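Local coordinates for protein phosphoribosylaminoimidazole-succinocarboxamide synthase (Saccharomyces cerevisiae, PDB 2CNQ) that catalyses the ATP-dependent joining of L-aspartate to the carboxylate of CAIR, giving SAICAR in de novo purine biosynthesis, at residues G127-E132 with G137-L142; V77-G82 with F86-A91; R17-D22 with A41-M46. One frame throughout, in Å; residues are numbered along the deposited sequence. Where two conformers were deposited one is given.

Contact 1: residues G127-E132 with G137-L142. With AMZ (aminoimidazole 4-carboxamide ribonucleotide), chain C.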
# COMPACT_ATOMS: atom_id res chain seq x y z
N GLY A 127 -4.80 14.44 4.67
CA GLY A 127 -3.75 14.40 3.71
C GLY A 127 -3.96 15.37 2.60
O GLY A 127 -4.39 16.50 2.81
N SER A 128 -3.71 14.93 1.40
CA SER A 128 -3.78 15.85 0.30
C SER A 128 -5.20 16.27 0.03
O SER A 128 -5.43 17.34 -0.49
CB SER A 128 -3.12 15.25 -0.91
OG SER A 128 -3.86 14.22 -1.45
N ALA A 129 -6.15 15.45 0.37
CA ALA A 129 -7.54 15.78 0.17
C ALA A 129 -7.94 16.91 1.06
O ALA A 129 -8.67 17.80 0.66
CB ALA A 129 -8.39 14.59 0.42
N TRP A 130 -7.53 16.86 2.30
CA TRP A 130 -7.86 17.91 3.22
C TRP A 130 -7.25 19.20 2.79
O TRP A 130 -7.87 20.24 2.81
CB TRP A 130 -7.40 17.50 4.60
CG TRP A 130 -7.62 18.56 5.61
CD1 TRP A 130 -6.66 19.22 6.28
CD2 TRP A 130 -8.87 19.12 6.04
NE1 TRP A 130 -7.22 20.14 7.10
CE2 TRP A 130 -8.58 20.10 6.98
CE3 TRP A 130 -10.21 18.88 5.72
CZ2 TRP A 130 -9.57 20.85 7.60
CZ3 TRP A 130 -11.19 19.60 6.35
CH2 TRP A 130 -10.86 20.57 7.29
N LYS A 131 -6.03 19.13 2.31
CA LYS A 131 -5.37 20.34 1.85
C LYS A 131 -6.16 20.97 0.74
O LYS A 131 -6.40 22.17 0.74
CB LYS A 131 -4.00 20.04 1.33
CG LYS A 131 -2.96 19.89 2.39
CD LYS A 131 -1.69 19.41 1.75
CE LYS A 131 -0.44 19.77 2.52
NZ LYS A 131 0.57 18.68 2.36
N GLU A 132 -6.57 20.18 -0.22
CA GLU A 132 -7.33 20.75 -1.32
C GLU A 132 -8.66 21.27 -0.87
O GLU A 132 -9.11 22.32 -1.28
CB GLU A 132 -7.49 19.68 -2.37
CG GLU A 132 -8.15 20.19 -3.58
CD GLU A 132 -8.53 19.10 -4.53
OE1 GLU A 132 -9.46 19.32 -5.34
OE2 GLU A 132 -7.90 18.02 -4.48
N GLY A 137 -12.82 23.27 -1.44
CA GLY A 137 -14.02 22.53 -1.12
C GLY A 137 -14.23 21.32 -2.00
O GLY A 137 -15.32 20.75 -2.02
N THR A 138 -13.18 20.92 -2.69
CA THR A 138 -13.22 19.74 -3.53
C THR A 138 -12.13 18.80 -3.10
O THR A 138 -11.20 19.17 -2.40
CB THR A 138 -13.03 20.10 -5.01
OG1 THR A 138 -11.81 20.82 -5.15
CG2 THR A 138 -14.16 20.93 -5.49
N VAL A 139 -12.23 17.59 -3.61
CA VAL A 139 -11.12 16.66 -3.48
C VAL A 139 -10.79 16.09 -4.84
O VAL A 139 -11.69 15.56 -5.44
CB VAL A 139 -11.48 15.58 -2.49
CG1 VAL A 139 -10.38 14.54 -2.46
CG2 VAL A 139 -11.70 16.20 -1.12
N HIS A 140 -9.53 16.21 -5.33
CA HIS A 140 -9.24 15.75 -6.67
C HIS A 140 -10.26 16.37 -7.62
O HIS A 140 -10.74 15.75 -8.56
CB HIS A 140 -9.21 14.24 -6.78
CG HIS A 140 -8.11 13.60 -6.02
ND1 HIS A 140 -7.30 12.67 -6.60
CD2 HIS A 140 -7.68 13.72 -4.75
CE1 HIS A 140 -6.45 12.19 -5.70
NE2 HIS A 140 -6.65 12.83 -4.56
N GLY A 141 -10.55 17.64 -7.37
CA GLY A 141 -11.49 18.36 -8.19
C GLY A 141 -12.95 18.05 -7.98
O GLY A 141 -13.79 18.73 -8.55
N LEU A 142 -13.27 17.11 -7.11
CA LEU A 142 -14.64 16.70 -6.85
C LEU A 142 -15.22 17.59 -5.77
O LEU A 142 -14.67 17.71 -4.70
CB LEU A 142 -14.67 15.28 -6.31
CG LEU A 142 -14.17 14.23 -7.29
CD1 LEU A 142 -13.84 12.98 -6.55
CD2 LEU A 142 -15.20 13.97 -8.37
O5 AMZ C . 2.53 4.64 -2.68
C6 AMZ C . 1.92 5.56 -3.20
N2 AMZ C . 2.25 6.08 -4.37
C3A AMZ C . 0.75 6.13 -2.56
C7A AMZ C . 0.26 5.77 -1.34
N3 AMZ C . 0.61 4.81 -0.47
N1 AMZ C . 0.01 7.13 -3.07
C5 AMZ C . -0.93 7.38 -2.20
N AMZ C . -0.79 6.57 -1.12
C1 AMZ C . -1.68 6.51 0.01
C2 AMZ C . -1.23 7.31 1.19
C3 AMZ C . -2.52 7.62 1.88
O2 AMZ C . -2.88 6.48 2.61
O1 AMZ C . -0.32 6.55 1.97
O AMZ C . -2.87 7.11 -0.40
C AMZ C . -3.46 7.80 0.69
C4 AMZ C . -3.71 9.22 0.32
O3 AMZ C . -2.48 9.92 0.32
P AMZ C . -2.50 11.50 0.13
OP1 AMZ C . -2.88 11.78 -1.29
O4 AMZ C . -1.08 11.92 0.43
OP2 AMZ C . -3.50 12.10 1.07
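Glu132, on helix 127-136, reaches across to the type I' beta turn Val139 to Leu142 that joins strands 138-139 and 142-143 into a hairpin, and its carboxylate takes three hydrogen bonds. With CG anti to the backbone N (chi1 -175°) and the chain extended beyond it, the acid group is carried out to the turn. OE1 accepts Gly141 N through its syn lone pair at 2.9 Å, and on its anti side, somewhat out of plane, Thr138 OG1 at 2.8 Å. OE2 receives His140 N at 2.6 Å, tilted 27° out of the carboxylate plane. Both inner residues of the turn have positive phi, which glycine at 141 accepts readily.

The apolar part is small: Ala129 CB lies 3.5 Å from Val139 CG1. A methyl suits this close approach of helix and strand, while Val139 also packs on Phe154 and Ile158 of strand 153-159.

The polar end of His140 serves other parts of the chain, ND1 meeting Ile174 O and NE2 meeting Arg122, which also binds the nucleotide AMZ. Near Gly127 the AMZ phosphate meets Ser128: N gives a nearly straight bond (164°) to OP2 at 2.9 Å, and OG, also beside Asn173 OD1, is 2.6 Å from OP1.

Contact 2: residues V77-G82 with F86-A91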
# COMPACT_ATOMS: atom_id res chain seq x y z
N VAL A 77 0.19 -15.80 -7.23
CA VAL A 77 0.23 -17.12 -7.78
C VAL A 77 -0.27 -18.06 -6.70
O VAL A 77 0.13 -18.02 -5.57
CB VAL A 77 1.63 -17.47 -8.21
CG1 VAL A 77 1.73 -18.91 -8.65
CG2 VAL A 77 2.07 -16.55 -9.32
N ASP A 78 -1.07 -19.01 -7.12
CA ASP A 78 -1.40 -20.09 -6.24
C ASP A 78 -0.15 -20.87 -5.85
O ASP A 78 0.68 -21.24 -6.67
CB ASP A 78 -2.35 -21.04 -6.94
CG ASP A 78 -3.70 -20.43 -7.17
OD1 ASP A 78 -3.98 -19.32 -6.66
OD2 ASP A 78 -4.50 -21.07 -7.88
N ILE A 79 -0.00 -21.09 -4.58
CA ILE A 79 1.07 -21.93 -4.12
C ILE A 79 0.33 -23.22 -3.76
O ILE A 79 -0.61 -23.16 -2.96
CB ILE A 79 1.78 -21.24 -2.95
CG1 ILE A 79 2.42 -19.92 -3.39
CG2 ILE A 79 2.87 -22.13 -2.38
CD1 ILE A 79 3.32 -20.05 -4.58
N ALA A 80 0.71 -24.36 -4.36
CA ALA A 80 0.05 -25.60 -4.02
C ALA A 80 0.11 -25.86 -2.54
O ALA A 80 0.99 -25.39 -1.85
CB ALA A 80 0.69 -26.72 -4.77
N PRO A 81 -0.83 -26.65 -2.06
CA PRO A 81 -0.88 -26.94 -0.66
C PRO A 81 0.42 -27.49 -0.19
O PRO A 81 0.98 -28.36 -0.82
CB PRO A 81 -1.99 -27.98 -0.58
CG PRO A 81 -2.87 -27.68 -1.70
CD PRO A 81 -1.95 -27.27 -2.78
N GLY A 82 0.91 -26.96 0.93
CA GLY A 82 2.10 -27.46 1.54
C GLY A 82 3.35 -26.93 0.94
O GLY A 82 4.42 -27.21 1.44
N PHE A 86 9.41 -20.90 -2.14
CA PHE A 86 10.70 -21.44 -2.53
C PHE A 86 10.59 -22.65 -3.38
O PHE A 86 11.46 -22.91 -4.19
CB PHE A 86 11.52 -21.72 -1.29
CG PHE A 86 11.83 -20.46 -0.61
CD1 PHE A 86 11.07 -20.01 0.45
CD2 PHE A 86 12.82 -19.65 -1.10
CE1 PHE A 86 11.32 -18.77 1.00
CE2 PHE A 86 13.05 -18.42 -0.56
CZ PHE A 86 12.29 -17.98 0.46
N ASP A 87 9.51 -23.37 -3.25
CA ASP A 87 9.29 -24.50 -4.12
C ASP A 87 9.11 -24.08 -5.54
O ASP A 87 9.30 -24.88 -6.42
CB ASP A 87 8.10 -25.29 -3.65
CG ASP A 87 8.35 -25.91 -2.34
OD1 ASP A 87 9.42 -26.53 -2.18
OD2 ASP A 87 7.54 -25.74 -1.44
N TYR A 88 8.72 -22.84 -5.76
CA TYR A 88 8.45 -22.27 -7.04
C TYR A 88 9.59 -21.42 -7.54
O TYR A 88 9.46 -20.77 -8.55
CB TYR A 88 7.19 -21.42 -6.95
CG TYR A 88 5.97 -22.25 -6.80
CD1 TYR A 88 5.66 -22.86 -5.61
CD2 TYR A 88 5.12 -22.41 -7.85
CE1 TYR A 88 4.55 -23.64 -5.50
CE2 TYR A 88 4.01 -23.18 -7.75
CZ TYR A 88 3.73 -23.80 -6.57
OH TYR A 88 2.63 -24.60 -6.42
N LEU A 89 10.72 -21.45 -6.87
CA LEU A 89 11.87 -20.71 -7.24
C LEU A 89 12.99 -21.65 -7.50
O LEU A 89 13.02 -22.75 -7.00
CB LEU A 89 12.27 -19.75 -6.13
CG LEU A 89 11.24 -18.68 -5.84
CD1 LEU A 89 11.67 -17.91 -4.62
CD2 LEU A 89 11.08 -17.75 -7.01
N PRO A 90 13.97 -21.20 -8.26
CA PRO A 90 15.18 -22.00 -8.40
C PRO A 90 15.68 -22.44 -7.06
O PRO A 90 15.62 -21.71 -6.09
CB PRO A 90 16.14 -21.04 -9.06
CG PRO A 90 15.24 -20.14 -9.85
CD PRO A 90 14.06 -19.94 -8.98
N ALA A 91 16.17 -23.65 -7.02
CA ALA A 91 16.64 -24.24 -5.81
C ALA A 91 17.65 -23.38 -5.12
O ALA A 91 17.69 -23.35 -3.91
CB ALA A 91 17.23 -25.60 -6.09
O HOH W 1 7.60 -27.37 0.64
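Tyr88 lays one face of its ring against the end of Ile79, whose CD1 sits 3.9 Å from the ring centroid and 16° off the normal, a CH-pi contact. The two segments belong to the long loop between strand 73-74 and helix 96-102; the tyrosine stands on a 3-10 turn that includes residues 86-88, and spans back to the irregular chain of 77-82. CD1 is displaced toward the rim of the ring, nearest to Tyr88 CD1, while the other branch, CG2, reaches Tyr88 CE1 at 3.9 Å. Isoleucine suits this place because its two branches touch the ring at neighbouring points.

The ring is also held at its far end. Tyr88 OH accepts the backbone N-H of Ala80 at 2.8 Å in an almost straight bond (170°), and Ala80 CB lies close by, 3.3 Å from the same OH. The tyrosine hydroxyl thus serves the polar partner while its ring serves the apolar one. Leu108 of strand 106-110 touches both Ile79 and Tyr88. Ile79 also borders a surface site that holds AMP or AMZ.

A water bridges Gly82 and Asp87. Asp87 OD2, which also accepts Thr84 N, takes a proton from this water at 2.6 Å, and the same water donates a longer bond to Gly82 O at 3.3 Å.

Contact 3: residues R17-D22 with A41-M46. With ADP (adenosine-5'-diphosphate), chain F; ADP (adenosine-5'-diphosphate), chain B.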
# COMPACT_ATOMS: atom_id res chain seq x y z
N ARG A 17 13.62 -2.32 -8.92
CA ARG A 17 13.47 -2.01 -7.52
C ARG A 17 12.64 -0.78 -7.42
O ARG A 17 12.97 0.25 -7.99
CB ARG A 17 14.80 -1.78 -6.83
CG ARG A 17 15.61 -3.01 -6.69
CD ARG A 17 16.72 -2.81 -5.71
NE ARG A 17 17.42 -4.04 -5.40
CZ ARG A 17 18.45 -4.51 -6.08
NH1 ARG A 17 18.99 -5.64 -5.74
NH2 ARG A 17 18.96 -3.82 -7.07
N GLY A 18 11.56 -0.89 -6.69
CA GLY A 18 10.78 0.25 -6.31
C GLY A 18 11.34 0.82 -5.04
O GLY A 18 12.41 0.46 -4.60
N LYS A 19 10.59 1.68 -4.41
CA LYS A 19 11.04 2.22 -3.17
C LYS A 19 11.13 1.15 -2.12
O LYS A 19 11.94 1.25 -1.22
CB LYS A 19 10.22 3.40 -2.77
CG LYS A 19 10.48 4.54 -3.74
CD LYS A 19 9.69 5.77 -3.40
CE LYS A 19 8.17 5.56 -3.50
NZ LYS A 19 7.75 5.21 -4.90
N VAL A 20 10.26 0.18 -2.21
CA VAL A 20 10.18 -0.84 -1.19
C VAL A 20 10.49 -2.20 -1.72
O VAL A 20 11.07 -2.99 -1.01
CB VAL A 20 8.77 -0.82 -0.57
CG1 VAL A 20 8.55 -2.02 0.33
CG2 VAL A 20 8.60 0.46 0.19
N ARG A 21 10.08 -2.52 -2.92
CA ARG A 21 10.18 -3.85 -3.39
C ARG A 21 11.30 -4.03 -4.36
O ARG A 21 11.65 -3.16 -5.12
CB ARG A 21 8.89 -4.27 -4.01
CG ARG A 21 7.85 -4.30 -2.91
CD ARG A 21 6.49 -4.22 -3.38
NE ARG A 21 5.60 -4.38 -2.28
CZ ARG A 21 5.29 -3.45 -1.41
NH1 ARG A 21 5.52 -2.18 -1.64
NH2 ARG A 21 4.69 -3.82 -0.31
N ASP A 22 11.85 -5.22 -4.30
CA ASP A 22 12.78 -5.73 -5.29
C ASP A 22 12.02 -6.78 -6.04
O ASP A 22 11.46 -7.67 -5.43
CB ASP A 22 14.01 -6.32 -4.66
CG ASP A 22 14.87 -5.35 -3.96
OD1 ASP A 22 15.96 -5.78 -3.51
OD2 ASP A 22 14.56 -4.16 -3.86
N ALA A 41 9.41 8.19 2.20
CA ALA A 41 8.39 9.17 2.47
C ALA A 41 8.65 10.28 1.52
O ALA A 41 9.79 10.60 1.24
CB ALA A 41 8.47 9.64 3.87
N TYR A 42 7.59 10.86 1.02
CA TYR A 42 7.71 11.91 0.05
C TYR A 42 8.60 11.48 -1.09
O TYR A 42 9.35 12.27 -1.63
CB TYR A 42 8.17 13.20 0.69
CG TYR A 42 7.31 13.59 1.85
CD1 TYR A 42 6.04 14.02 1.67
CD2 TYR A 42 7.79 13.51 3.12
CE1 TYR A 42 5.28 14.40 2.74
CE2 TYR A 42 7.07 13.88 4.19
CZ TYR A 42 5.81 14.31 4.01
OH TYR A 42 5.09 14.70 5.10
N ASP A 43 8.48 10.22 -1.48
CA ASP A 43 9.18 9.68 -2.63
C ASP A 43 10.67 9.60 -2.45
O ASP A 43 11.36 9.43 -3.42
CB ASP A 43 8.81 10.37 -3.91
CG ASP A 43 7.43 10.06 -4.31
OD1 ASP A 43 6.72 11.00 -4.65
OD2 ASP A 43 7.03 8.89 -4.28
N VAL A 44 11.15 9.63 -1.22
CA VAL A 44 12.54 9.43 -0.98
C VAL A 44 12.71 8.33 0.02
O VAL A 44 12.03 8.28 1.03
CB VAL A 44 13.07 10.72 -0.38
CG1 VAL A 44 14.49 10.58 -0.06
CG2 VAL A 44 12.80 11.89 -1.33
N ILE A 45 13.63 7.44 -0.24
CA ILE A 45 13.89 6.32 0.60
C ILE A 45 14.75 6.78 1.74
O ILE A 45 15.70 7.50 1.57
CB ILE A 45 14.58 5.23 -0.19
CG1 ILE A 45 13.70 4.79 -1.35
CG2 ILE A 45 14.89 4.06 0.68
CD1 ILE A 45 14.41 3.93 -2.33
N MET A 46 14.43 6.35 2.93
CA MET A 46 15.26 6.64 4.07
C MET A 46 16.55 5.89 3.94
O MET A 46 16.65 4.87 3.29
CB MET A 46 14.59 6.20 5.35
CG MET A 46 13.27 6.89 5.64
SD MET A 46 13.37 8.65 5.83
CE MET A 46 12.79 9.19 4.25
PB ADP F . 6.61 7.22 -0.98
O1B ADP F . 7.98 6.98 -1.53
O2B ADP F . 5.53 7.33 -2.03
O3B ADP F . 6.33 6.27 0.15
PA ADP F . 5.09 8.88 0.27
O1A ADP F . 4.97 9.87 1.36
O2A ADP F . 4.42 7.64 0.74
O3A ADP F . 6.54 8.68 -0.32
O5' ADP F . 4.31 9.31 -1.02
C5' ADP F . 2.91 9.22 -1.03
C4' ADP F . 2.26 9.86 -2.24
O4' ADP F . 2.50 11.26 -2.16
C3' ADP F . 2.88 9.33 -3.51
O3' ADP F . 1.92 9.31 -4.54
C2' ADP F . 3.94 10.35 -3.77
O2' ADP F . 4.22 10.45 -5.15
C1' ADP F . 3.28 11.62 -3.29
N9 ADP F . 4.24 12.62 -2.84
C8 ADP F . 5.36 12.36 -2.17
N7 ADP F . 6.04 13.48 -1.91
C5 ADP F . 5.33 14.48 -2.41
C6 ADP F . 5.55 15.91 -2.42
N6 ADP F . 6.67 16.41 -1.84
N1 ADP F . 4.60 16.65 -3.03
C2 ADP F . 3.50 16.10 -3.61
N3 ADP F . 3.24 14.77 -3.62
C4 ADP F . 4.13 13.93 -3.03
PB ADP B . 6.95 1.98 -5.85
O1B ADP B . 5.82 2.10 -4.93
O2B ADP B . 6.62 2.45 -7.20
O3B ADP B . 8.21 2.58 -5.46
PA ADP B . 7.23 -0.71 -4.95
O1A ADP B . 5.98 -0.70 -4.20
O2A ADP B . 8.49 -0.69 -4.22
O3A ADP B . 7.23 0.43 -6.03
O5' ADP B . 7.30 -1.96 -5.90
C5' ADP B . 6.19 -2.56 -6.53
C4' ADP B . 6.23 -2.25 -7.99
O4' ADP B . 5.64 -3.37 -8.65
C3' ADP B . 5.38 -1.07 -8.38
O3' ADP B . 5.86 -0.52 -9.59
C2' ADP B . 4.05 -1.71 -8.67
O2' ADP B . 3.21 -0.93 -9.46
C1' ADP B . 4.49 -2.95 -9.36
N9 ADP B . 3.57 -4.05 -9.35
C8 ADP B . 2.77 -4.41 -8.35
N7 ADP B . 2.12 -5.52 -8.60
C5 ADP B . 2.52 -5.88 -9.84
C6 ADP B . 2.24 -6.97 -10.69
N6 ADP B . 1.41 -7.93 -10.32
N1 ADP B . 2.76 -6.99 -11.91
C2 ADP B . 3.62 -6.04 -12.26
N3 ADP B . 4.03 -5.01 -11.52
C4 ADP B . 3.46 -4.94 -10.32
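Lys19 and Ile45 bring the two backbones nearest, their CA atoms 6.3 Å apart. Residues 17-22 turn between antiparallel strands 14-17 and 21-25, closed by a Gly18 N to Arg21 O bond, whereas 41-46 makes a type I' beta turn, Ala41 to Val44.

Ile45 lays CD1 against the Lys19 backbone, 3.8 Å from Lys19 O, and the lysine's aliphatic start passes over CG1. Beyond, the chain bends at chi3 and chi4 and in one of two conformers takes NZ to O3B of the chain B ADP, 2.7 Å, and 3.8 Å from Asp43 OD2, a long salt bridge; crowding with the chain F ADP leaves this end doubtful.

The turn at 18-20 is a glycine-containing phosphate-binding loop in the ATP site of the SAICAR synthetase fold. Lys19 N bonds O3B of the chain B ADP, while Val20 N and Arg21 N share its O2A. A CB at Gly18 would probably run into O3A of the chain B ADP, so glycine suits.

Arg21 NH1 meets O1A of the chain B ADP at 3.0 Å near the guanidinium plane; Val20 CG1 covers one face and Glu234 pairs with NH2. Replacing Arg21 with an alanine would probably leave O1A of that ADP without this charged donor and Glu234 without its mate.

Turn 41-44 holds the chain F ADP: Tyr42 N and Asp43 N donate to its O1A and O3A, and Asp43 OD1 takes its ribose O2' hydroxyl at 2.6 Å.

Contact 1 is partly buried, whereas contacts 2 and 3 are surface contacts, although contact 3 lies nearest the centre of the chain, about 12 Å from it. Contacts 1 and 2 stand on opposite sides of that centre, their own centres about 44 Å apart. Type I' turns recur in contacts 1 and 3, but one is read by a carboxylate and the other gives its N-H groups to a nucleotide. Contact 2 has no such turn and relies on an aromatic face, a hydroxyl and a water. Strand 106-110 backs contact 2 and lies in the same sheet as strand 21-25 of contact 3. Charge and phosphate dominate contact 3; contact 1 combines a carboxylate grip with a phosphate bound at Ser128.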